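Local coordinates for putative capsular polysaccharide biosynthesis protein (Streptococcus pneumoniae serotype 4, PDB 6EWJ) that probably works as a pyridoxal phosphate-dependent sugar aminotransferase in the making of pneumococcal teichoic acid, at residues 178-186 and 313-321; 191-201 and 212-223. All coordinates share one frame; numbering follows the deposited sequence.

Contact 1 (178-186 and 313-321); sequences AHALGSTYK and TVESSRHLY. Unlike the reference sequence in segment 178-186: Thr184 (reference Ile).
Thr313 begins the contact by accepting, through its carbonyl O and in the carbonyl plane, a nearly straight bond from Lys186 N (2.7 Å, 168° at the hydrogen). Its CB lies beside the Tyr185 ring, and its CG2 beside CE of Lys186, whose amino group continues to Asp145. One water joins Thr313 O to Thr184 OG1. Val314 pairs with Tyr185 and sets CG2 near the plane of that ring, at its edge. Glu315 exchanges two backbone bonds with Thr184, closing a short antiparallel pair. Thr184 OG1 stands 3.3 Å from Glu315 CB. The carboxylate of Glu315 bends back to a salt bridge with Arg318. Ser317 CB packs on Leu181 O (3.3 Å), in the type II beta turn Ala180 to Ser183. Ser183 OG receives both Ser317 N (2.9 Å) and Ser317 OG (2.8 Å) and also bonds to Gly139 O, so this buried hydroxyl is gripped three times. His319 has CG anti to its own N (chi1 174°), which carries CD2 over one face of the His179 ring, 3.5 Å from His179 CG. The two rings are tilted by 45°. His319 ND1 is tied to Asn206 and His179 ND1 to Ala138 N, which limits how either ring can turn. Leu320 CD1 approaches His179 CE1 obliquely. His179 binds pyridoxal phosphate in this protein, though none is bound here: the contact ends at a DegT/DnrJ/EryC1 aminotransferase cofactor pocket.

Contact 2 (191-201 and 212-223); sequences GSIADFTSFSF and GGSATWKANPVI
Phe199 and Ser214 sit in the tight part of the contact, where strands 196-200 and 213-217 run antiparallel. Four backbone bonds link Thr197 with Thr216 and Phe199 with Ser214. A fifth, from Phe201 N to Gly212 O, follows at the C-terminal end of strand 196-200, and at the other end Lys218 N donates to Asp195 O. Ser214 OG meets the edge of the Phe199 ring at CD2 (3.4 Å), and Thr216 CG2 meets the same edge at CE2 (3.9 Å). The hydroxyl of Thr216 turns to Lys57 O. Phe201 lays one ring face over Gly213 CA, 3.9 Å from the ring centroid. On the face opposite Phe199, Ser214 and Thr216, Trp217 CB makes an off-centre CH-pi contact with the Phe196 ring, 3.7 Å from CD2, with the indole NH held by Asp225.

At Lys218 the contacts turn polar but stay close. Its chain runs extended past CG along the carbonyls of Ser192 and Ala194, and NZ reaches Ile193 O at 2.8 Å. Asp195 OD1 stays 4.5 Å from NZ, too far for a salt bridge; OD2 pairs with Arg170. The solvent side begins past Lys218, at 219-222. One water joins Asp195 O to Lys218 O, and a second joins Asp195 OD1 to Asn220 ND2. The ammonium is therefore held by a backbone carbonyl, with the nearby carboxylate probably adding only longer-range attraction.

Overall arrangement
Contact 2 lies inside the chain loop closed by contact 1, and their centres are 15 Å apart. Contact 2 joins two neighbouring strands of the mixed seven-stranded sheet. Strand 213-217 has 58-61 on its other side, and 196-200 has 172-177. Contact 1 starts just after strand 172-177 and joins a small three-stranded sheet made of 188-189, 184-185 and 314-315. The two contacts touch through Leu181 on Phe199, Ala178 on Ser200 and Tyr185 on Ile193. Each supplies a pyridoxal phosphate-binding residue, His179 and Ser200, and both lie close to Lys205, the predicted attachment lysine. The two contacts thus meet around the probable cofactor site, where 178-186 packs beside strand 196-200 and brings in 313-321.

Contact 1 (178-186 and 313-321)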
loop_
_atom_site.group_PDB
_atom_site.type_symbol
_atom_site.label_atom_id
_atom_site.label_comp_id
_atom_site.label_asym_id
_atom_site.label_seq_id
_atom_site.Cartn_x
_atom_site.Cartn_y
_atom_site.Cartn_z
ATOM N N ALA A 178 9.190 -14.579 1.619
ATOM C CA ALA A 178 9.733 -13.461 0.896
ATOM C C ALA A 178 10.954 -13.919 0.052
ATOM O O ALA A 178 11.164 -13.409 -1.021
ATOM C CB ALA A 178 10.081 -12.310 1.853
ATOM N N HIS A 179 11.778 -14.803 0.606
ATOM C CA HIS A 179 12.998 -15.216 -0.020
ATOM C C HIS A 179 12.850 -16.493 -0.822
ATOM O O HIS A 179 13.840 -16.987 -1.343
ATOM C CB HIS A 179 14.071 -15.462 1.042
ATOM C CG HIS A 179 14.386 -14.280 1.903
ATOM N ND1 HIS A 179 15.251 -14.376 2.961
ATOM C CD2 HIS A 179 14.000 -12.980 1.857
ATOM C CE1 HIS A 179 15.381 -13.199 3.547
ATOM N NE2 HIS A 179 14.631 -12.324 2.895
ATOM N N ALA A 180 11.632 -17.024 -0.943
ATOM C CA ALA A 180 11.446 -18.443 -1.300
ATOM C C ALA A 180 10.514 -18.732 -2.463
ATOM O O ALA A 180 10.125 -19.890 -2.660
ATOM C CB ALA A 180 11.057 -19.258 -0.076
ATOM N N LEU A 181 10.224 -17.729 -3.305
ATOM C CA LEU A 181 9.473 -18.064 -4.517
ATOM C C LEU A 181 10.304 -19.041 -5.373
ATOM O O LEU A 181 11.457 -18.721 -5.747
ATOM C CB LEU A 181 9.127 -16.860 -5.325
ATOM C CG LEU A 181 8.290 -17.179 -6.584
ATOM C CD1 LEU A 181 6.868 -17.638 -6.239
ATOM C CD2 LEU A 181 8.298 -15.944 -7.470
ATOM N N GLY A 182 9.722 -20.225 -5.651
ATOM C CA GLY A 182 10.403 -21.274 -6.388
ATOM C C GLY A 182 11.209 -22.283 -5.586
ATOM O O GLY A 182 11.774 -23.186 -6.159
ATOM N N SER A 183 11.290 -22.139 -4.270
ATOM C CA SER A 183 11.922 -23.126 -3.421
ATOM C C SER A 183 10.996 -24.342 -3.306
ATOM O O SER A 183 9.792 -24.220 -3.499
ATOM C CB SER A 183 12.197 -22.555 -2.021
ATOM O OG SER A 183 13.067 -21.427 -2.099
ATOM N N THR A 184 11.571 -25.498 -3.002
ATOM C CA THR A 184 10.796 -26.717 -2.726
ATOM C C THR A 184 11.231 -27.432 -1.430
ATOM O O THR A 184 12.351 -27.304 -0.976
ATOM C CB THR A 184 10.902 -27.742 -3.859
ATOM O OG1 THR A 184 12.256 -28.144 -3.932
ATOM C CG2 THR A 184 10.436 -27.153 -5.194
ATOM N N TYR A 185 10.263 -28.129 -0.839
ATOM C CA TYR A 185 10.392 -28.940 0.364
ATOM C C TYR A 185 9.726 -30.260 0.045
ATOM O O TYR A 185 8.518 -30.315 -0.184
ATOM C CB TYR A 185 9.650 -28.286 1.518
ATOM C CG TYR A 185 9.560 -29.090 2.765
ATOM C CD1 TYR A 185 10.634 -29.188 3.582
ATOM C CD2 TYR A 185 8.372 -29.679 3.166
ATOM C CE1 TYR A 185 10.595 -29.968 4.731
ATOM C CE2 TYR A 185 8.299 -30.451 4.317
ATOM C CZ TYR A 185 9.435 -30.597 5.095
ATOM O OH TYR A 185 9.409 -31.299 6.260
ATOM N N LYS A 186 10.525 -31.330 0.033
ATOM C CA LYS A 186 10.078 -32.667 -0.324
ATOM C C LYS A 186 9.405 -32.635 -1.682
ATOM O O LYS A 186 8.365 -33.240 -1.876
ATOM C CB LYS A 186 9.188 -33.247 0.771
ATOM C CG LYS A 186 9.990 -33.448 2.069
ATOM C CD LYS A 186 9.192 -34.075 3.191
ATOM C CE LYS A 186 10.106 -34.371 4.367
ATOM N NZ LYS A 186 9.892 -35.728 4.857
ATOM N N THR A 313 15.807 -32.617 2.114
ATOM C CA THR A 313 14.414 -32.134 1.972
ATOM C C THR A 313 14.207 -30.867 1.146
ATOM O O THR A 313 13.096 -30.642 0.662
ATOM C CB THR A 313 13.751 -31.910 3.338
ATOM O OG1 THR A 313 14.479 -30.921 4.081
ATOM C CG2 THR A 313 13.689 -33.193 4.115
ATOM N N VAL A 314 15.235 -30.032 0.969
ATOM C CA VAL A 314 15.054 -28.717 0.387
ATOM C C VAL A 314 15.868 -28.539 -0.882
ATOM O O VAL A 314 17.061 -28.878 -0.915
ATOM C CB VAL A 314 15.458 -27.595 1.392
ATOM C CG1 VAL A 314 15.459 -26.171 0.746
ATOM C CG2 VAL A 314 14.542 -27.659 2.588
ATOM N N GLU A 315 15.230 -27.967 -1.891
ATOM C CA GLU A 315 15.929 -27.286 -2.975
ATOM C C GLU A 315 15.570 -25.795 -2.865
ATOM O O GLU A 315 14.447 -25.362 -3.208
ATOM C CB GLU A 315 15.515 -27.842 -4.344
ATOM C CG GLU A 315 16.074 -27.110 -5.580
ATOM C CD GLU A 315 17.466 -27.510 -5.994
ATOM O OE1 GLU A 315 18.134 -28.289 -5.307
ATOM O OE2 GLU A 315 17.939 -27.000 -7.025
ATOM N N SER A 316 16.542 -25.010 -2.419
ATOM C CA SER A 316 16.348 -23.570 -2.227
ATOM C C SER A 316 16.298 -22.832 -3.538
ATOM O O SER A 316 16.943 -23.229 -4.487
ATOM C CB SER A 316 17.495 -22.996 -1.348
ATOM O OG SER A 316 17.423 -21.569 -1.248
ATOM N N SER A 317 15.506 -21.749 -3.581
ATOM C CA SER A 317 15.526 -20.783 -4.709
ATOM C C SER A 317 16.811 -19.974 -4.793
ATOM O O SER A 317 17.019 -19.278 -5.763
ATOM C CB SER A 317 14.312 -19.830 -4.648
ATOM O OG SER A 317 14.255 -19.196 -3.371
ATOM N N ARG A 318 17.649 -20.041 -3.746
ATOM C CA ARG A 318 18.991 -19.469 -3.722
ATOM C C ARG A 318 18.935 -17.955 -3.825
ATOM O O ARG A 318 19.470 -17.344 -4.780
ATOM C CB ARG A 318 19.880 -20.092 -4.783
ATOM C CG ARG A 318 20.104 -21.590 -4.537
ATOM C CD ARG A 318 20.847 -22.248 -5.668
ATOM N NE ARG A 318 21.082 -23.671 -5.423
ATOM C CZ ARG A 318 20.226 -24.671 -5.666
ATOM N NH1 ARG A 318 18.992 -24.419 -6.148
ATOM N NH2 ARG A 318 20.598 -25.919 -5.407
ATOM N N HIS A 319 18.212 -17.384 -2.873
ATOM C CA HIS A 319 18.028 -15.899 -2.801
ATOM C C HIS A 319 19.171 -15.132 -2.110
ATOM O O HIS A 319 19.653 -14.138 -2.637
ATOM C CB HIS A 319 16.711 -15.574 -2.095
ATOM C CG HIS A 319 16.537 -14.117 -1.874
ATOM N ND1 HIS A 319 16.651 -13.203 -2.897
ATOM C CD2 HIS A 319 16.431 -13.404 -0.739
ATOM C CE1 HIS A 319 16.573 -11.990 -2.397
ATOM N NE2 HIS A 319 16.421 -12.090 -1.093
ATOM N N LEU A 320 19.646 -15.655 -0.986
ATOM C CA LEU A 320 20.835 -15.099 -0.299
ATOM C C LEU A 320 21.925 -16.132 -0.079
ATOM O O LEU A 320 21.634 -17.297 0.303
ATOM C CB LEU A 320 20.440 -14.575 1.061
ATOM C CG LEU A 320 19.413 -13.410 1.055
ATOM C CD1 LEU A 320 18.985 -13.173 2.486
ATOM C CD2 LEU A 320 19.962 -12.150 0.416
ATOM N N TYR A 321 23.173 -15.709 -0.273
ATOM C CA TYR A 321 24.289 -16.520 0.102
ATOM C C TYR A 321 24.779 -16.141 1.502
ATOM O O TYR A 321 25.757 -15.403 1.695
ATOM C CB TYR A 321 25.413 -16.463 -0.926
ATOM C CG TYR A 321 26.330 -17.650 -0.823
ATOM C CD1 TYR A 321 25.920 -18.892 -1.291
ATOM C CD2 TYR A 321 27.582 -17.547 -0.228
ATOM C CE1 TYR A 321 26.754 -19.995 -1.181
ATOM C CE2 TYR A 321 28.458 -18.646 -0.139
ATOM C CZ TYR A 321 28.018 -19.860 -0.594
ATOM O OH TYR A 321 28.849 -20.914 -0.507
HETATM O O HOH W 1 12.544 -30.248 -2.122
#

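Contact 2 (191-201 and 212-223)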
loop_
_atom_site.group_PDB
_atom_site.type_symbol
_atom_site.label_atom_id
_atom_site.label_comp_id
_atom_site.label_asym_id
_atom_site.label_seq_id
_atom_site.Cartn_x
_atom_site.Cartn_y
_atom_site.Cartn_z
ATOM N N GLY A 191 4.498 -22.167 -0.977
ATOM C CA GLY A 191 3.136 -21.766 -1.359
ATOM C C GLY A 191 2.142 -22.893 -1.082
ATOM O O GLY A 191 1.078 -22.648 -0.557
ATOM N N SER A 192 2.559 -24.130 -1.383
ATOM C CA SER A 192 1.745 -25.335 -1.195
ATOM C C SER A 192 1.989 -26.064 0.126
ATOM O O SER A 192 1.354 -27.070 0.384
ATOM C CB SER A 192 1.993 -26.320 -2.345
ATOM O OG SER A 192 3.270 -26.930 -2.270
ATOM N N ILE A 193 2.853 -25.541 0.996
ATOM C CA ILE A 193 3.276 -26.294 2.174
ATOM C C ILE A 193 2.578 -25.790 3.449
ATOM O O ILE A 193 1.969 -26.557 4.186
ATOM C CB ILE A 193 4.785 -26.249 2.303
ATOM C CG1 ILE A 193 5.437 -26.734 1.005
ATOM C CG2 ILE A 193 5.248 -27.122 3.475
ATOM C CD1 ILE A 193 6.810 -26.154 0.769
ATOM N N ALA A 194 2.748 -24.512 3.722
ATOM C CA ALA A 194 2.105 -23.882 4.845
ATOM C C ALA A 194 0.630 -23.712 4.556
ATOM O O ALA A 194 0.184 -23.842 3.417
ATOM C CB ALA A 194 2.747 -22.540 5.111
ATOM N N ASP A 195 -0.122 -23.430 5.608
ATOM C CA ASP A 195 -1.540 -23.082 5.470
ATOM C C ASP A 195 -1.748 -21.836 4.600
ATOM O O ASP A 195 -2.558 -21.811 3.668
ATOM C CB ASP A 195 -2.170 -22.920 6.846
ATOM C CG ASP A 195 -2.150 -24.190 7.642
ATOM O OD1 ASP A 195 -2.499 -25.273 7.098
ATOM O OD2 ASP A 195 -1.808 -24.133 8.850
ATOM N N PHE A 196 -0.989 -20.807 4.883
ATOM C CA PHE A 196 -0.935 -19.598 4.049
ATOM C C PHE A 196 0.528 -19.257 3.820
ATOM O O PHE A 196 1.394 -19.594 4.669
ATOM C CB PHE A 196 -1.632 -18.392 4.735
ATOM C CG PHE A 196 -3.100 -18.546 4.937
ATOM C CD1 PHE A 196 -3.593 -19.278 6.010
ATOM C CD2 PHE A 196 -3.996 -17.916 4.103
ATOM C CE1 PHE A 196 -4.951 -19.419 6.207
ATOM C CE2 PHE A 196 -5.363 -18.026 4.296
ATOM C CZ PHE A 196 -5.848 -18.787 5.346
ATOM N N THR A 197 0.806 -18.576 2.708
ATOM C CA THR A 197 2.158 -18.133 2.381
ATOM C C THR A 197 2.147 -16.692 1.847
ATOM O O THR A 197 1.313 -16.351 0.988
ATOM C CB THR A 197 2.831 -19.084 1.365
ATOM O OG1 THR A 197 2.783 -20.433 1.863
ATOM C CG2 THR A 197 4.277 -18.699 1.100
ATOM N N SER A 198 3.094 -15.875 2.310
ATOM C CA SER A 198 3.423 -14.593 1.650
ATOM C C SER A 198 4.733 -14.639 0.888
ATOM O O SER A 198 5.728 -15.134 1.372
ATOM C CB SER A 198 3.521 -13.397 2.656
ATOM O OG SER A 198 4.323 -13.771 3.743
ATOM N N PHE A 199 4.721 -14.027 -0.270
ATOM C CA PHE A 199 5.874 -13.846 -1.119
ATOM C C PHE A 199 6.172 -12.381 -1.344
ATOM O O PHE A 199 5.265 -11.516 -1.266
ATOM C CB PHE A 199 5.595 -14.474 -2.492
ATOM C CG PHE A 199 5.491 -15.982 -2.479
ATOM C CD1 PHE A 199 6.625 -16.762 -2.426
ATOM C CD2 PHE A 199 4.239 -16.622 -2.575
ATOM C CE1 PHE A 199 6.548 -18.167 -2.401
ATOM C CE2 PHE A 199 4.147 -18.015 -2.569
ATOM C CZ PHE A 199 5.301 -18.772 -2.503
ATOM N N SER A 200 7.420 -12.097 -1.700
ATOM C CA SER A 200 7.874 -10.717 -1.895
ATOM C C SER A 200 8.438 -10.656 -3.306
ATOM O O SER A 200 9.219 -11.509 -3.674
ATOM C CB SER A 200 9.005 -10.305 -0.958
ATOM O OG SER A 200 9.483 -9.005 -1.262
ATOM N N PHE A 201 8.105 -9.567 -3.993
ATOM C CA PHE A 201 8.652 -9.234 -5.289
ATOM C C PHE A 201 9.338 -7.881 -5.225
ATOM O O PHE A 201 9.417 -7.135 -6.225
ATOM C CB PHE A 201 7.525 -9.204 -6.372
ATOM C CG PHE A 201 6.532 -10.309 -6.288
ATOM C CD1 PHE A 201 6.901 -11.627 -6.022
ATOM C CD2 PHE A 201 5.222 -10.062 -6.591
ATOM C CE1 PHE A 201 5.951 -12.643 -5.984
ATOM C CE2 PHE A 201 4.268 -11.093 -6.612
ATOM C CZ PHE A 201 4.630 -12.359 -6.271
ATOM N N GLY A 212 6.146 -5.307 -4.696
ATOM C CA GLY A 212 5.035 -6.201 -4.849
ATOM C C GLY A 212 5.168 -7.417 -3.959
ATOM O O GLY A 212 6.194 -7.644 -3.297
ATOM N N GLY A 213 4.103 -8.197 -3.920
ATOM C CA GLY A 213 4.108 -9.457 -3.268
ATOM C C GLY A 213 2.780 -10.117 -3.445
ATOM O O GLY A 213 1.902 -9.652 -4.250
ATOM N N SER A 214 2.660 -11.271 -2.806
ATOM C CA SER A 214 1.433 -12.017 -2.888
ATOM C C SER A 214 1.122 -12.793 -1.633
ATOM O O SER A 214 2.034 -13.167 -0.882
ATOM C CB SER A 214 1.469 -12.970 -4.130
ATOM O OG SER A 214 2.389 -14.052 -3.910
ATOM N N ALA A 215 -0.154 -13.119 -1.494
ATOM C CA ALA A 215 -0.676 -14.100 -0.538
ATOM C C ALA A 215 -1.300 -15.268 -1.281
ATOM O O ALA A 215 -2.062 -15.102 -2.246
ATOM C CB ALA A 215 -1.744 -13.483 0.332
ATOM N N THR A 216 -1.020 -16.453 -0.795
ATOM C CA THR A 216 -1.706 -17.627 -1.244
ATOM C C THR A 216 -1.895 -18.597 -0.070
ATOM O O THR A 216 -1.453 -18.328 1.059
ATOM C CB THR A 216 -0.966 -18.276 -2.444
ATOM O OG1 THR A 216 -1.799 -19.270 -3.071
ATOM C CG2 THR A 216 0.375 -18.901 -1.998
ATOM N N TRP A 217 -2.549 -19.726 -0.361
ATOM C CA TRP A 217 -2.878 -20.714 0.632
ATOM C C TRP A 217 -2.913 -22.081 -0.019
ATOM O O TRP A 217 -3.297 -22.216 -1.179
ATOM C CB TRP A 217 -4.217 -20.423 1.327
ATOM C CG TRP A 217 -5.391 -20.278 0.402
ATOM C CD1 TRP A 217 -6.267 -21.278 -0.004
ATOM C CD2 TRP A 217 -5.832 -19.078 -0.209
ATOM N NE1 TRP A 217 -7.222 -20.748 -0.860
ATOM C CE2 TRP A 217 -6.972 -19.394 -0.990
ATOM C CE3 TRP A 217 -5.355 -17.758 -0.206
ATOM C CZ2 TRP A 217 -7.637 -18.433 -1.731
ATOM C CZ3 TRP A 217 -6.033 -16.790 -0.970
ATOM C CH2 TRP A 217 -7.150 -17.141 -1.711
ATOM N N LYS A 218 -2.548 -23.100 0.735
ATOM C CA LYS A 218 -2.606 -24.434 0.171
ATOM C C LYS A 218 -4.061 -24.938 0.130
ATOM O O LYS A 218 -4.897 -24.560 0.950
ATOM C CB LYS A 218 -1.640 -25.376 0.891
ATOM C CG LYS A 218 -2.113 -25.967 2.196
ATOM C CD LYS A 218 -0.990 -26.852 2.740
ATOM C CE LYS A 218 -1.400 -27.562 4.012
ATOM N NZ LYS A 218 -0.198 -28.233 4.566
ATOM N N ALA A 219 -4.347 -25.782 -0.858
ATOM C CA ALA A 219 -5.669 -26.379 -0.994
ATOM C C ALA A 219 -6.044 -27.045 0.325
ATOM O O ALA A 219 -5.260 -27.781 0.896
ATOM C CB ALA A 219 -5.689 -27.399 -2.139
ATOM N N ASN A 220 -7.257 -26.788 0.775
ATOM C CA ASN A 220 -7.771 -27.373 1.989
ATOM C C ASN A 220 -9.287 -27.459 1.847
ATOM O O ASN A 220 -9.933 -26.458 1.518
ATOM C CB ASN A 220 -7.375 -26.516 3.194
ATOM C CG ASN A 220 -7.657 -27.199 4.523
ATOM O OD1 ASN A 220 -8.726 -27.802 4.715
ATOM N ND2 ASN A 220 -6.703 -27.115 5.453
ATOM N N PRO A 221 -9.874 -28.636 2.103
ATOM C CA PRO A 221 -11.329 -28.751 2.001
ATOM C C PRO A 221 -12.146 -27.743 2.823
ATOM O O PRO A 221 -13.253 -27.430 2.407
ATOM C CB PRO A 221 -11.592 -30.193 2.470
ATOM C CG PRO A 221 -10.374 -30.932 2.054
ATOM C CD PRO A 221 -9.244 -29.959 2.326
ATOM N N VAL A 222 -11.610 -27.221 3.938
ATOM C CA VAL A 222 -12.354 -26.278 4.772
ATOM C C VAL A 222 -12.309 -24.857 4.212
ATOM O O VAL A 222 -12.994 -23.983 4.712
ATOM C CB VAL A 222 -11.913 -26.253 6.308
ATOM C CG1 VAL A 222 -11.618 -27.625 6.939
ATOM C CG2 VAL A 222 -10.742 -25.312 6.597
ATOM N N ILE A 223 -11.510 -24.605 3.179
ATOM C CA ILE A 223 -11.505 -23.302 2.531
ATOM C C ILE A 223 -12.198 -23.348 1.150
ATOM O O ILE A 223 -11.767 -24.067 0.250
ATOM C CB ILE A 223 -10.089 -22.793 2.341
ATOM C CG1 ILE A 223 -9.457 -22.563 3.731
ATOM C CG2 ILE A 223 -10.043 -21.513 1.516
ATOM C CD1 ILE A 223 -7.984 -22.252 3.670
HETATM O O HOH W 2 -4.568 -23.675 3.534
HETATM O O HOH W 3 -4.238 -25.741 5.084
HETATM O O HOH W 4 7.788 -6.959 -0.366
#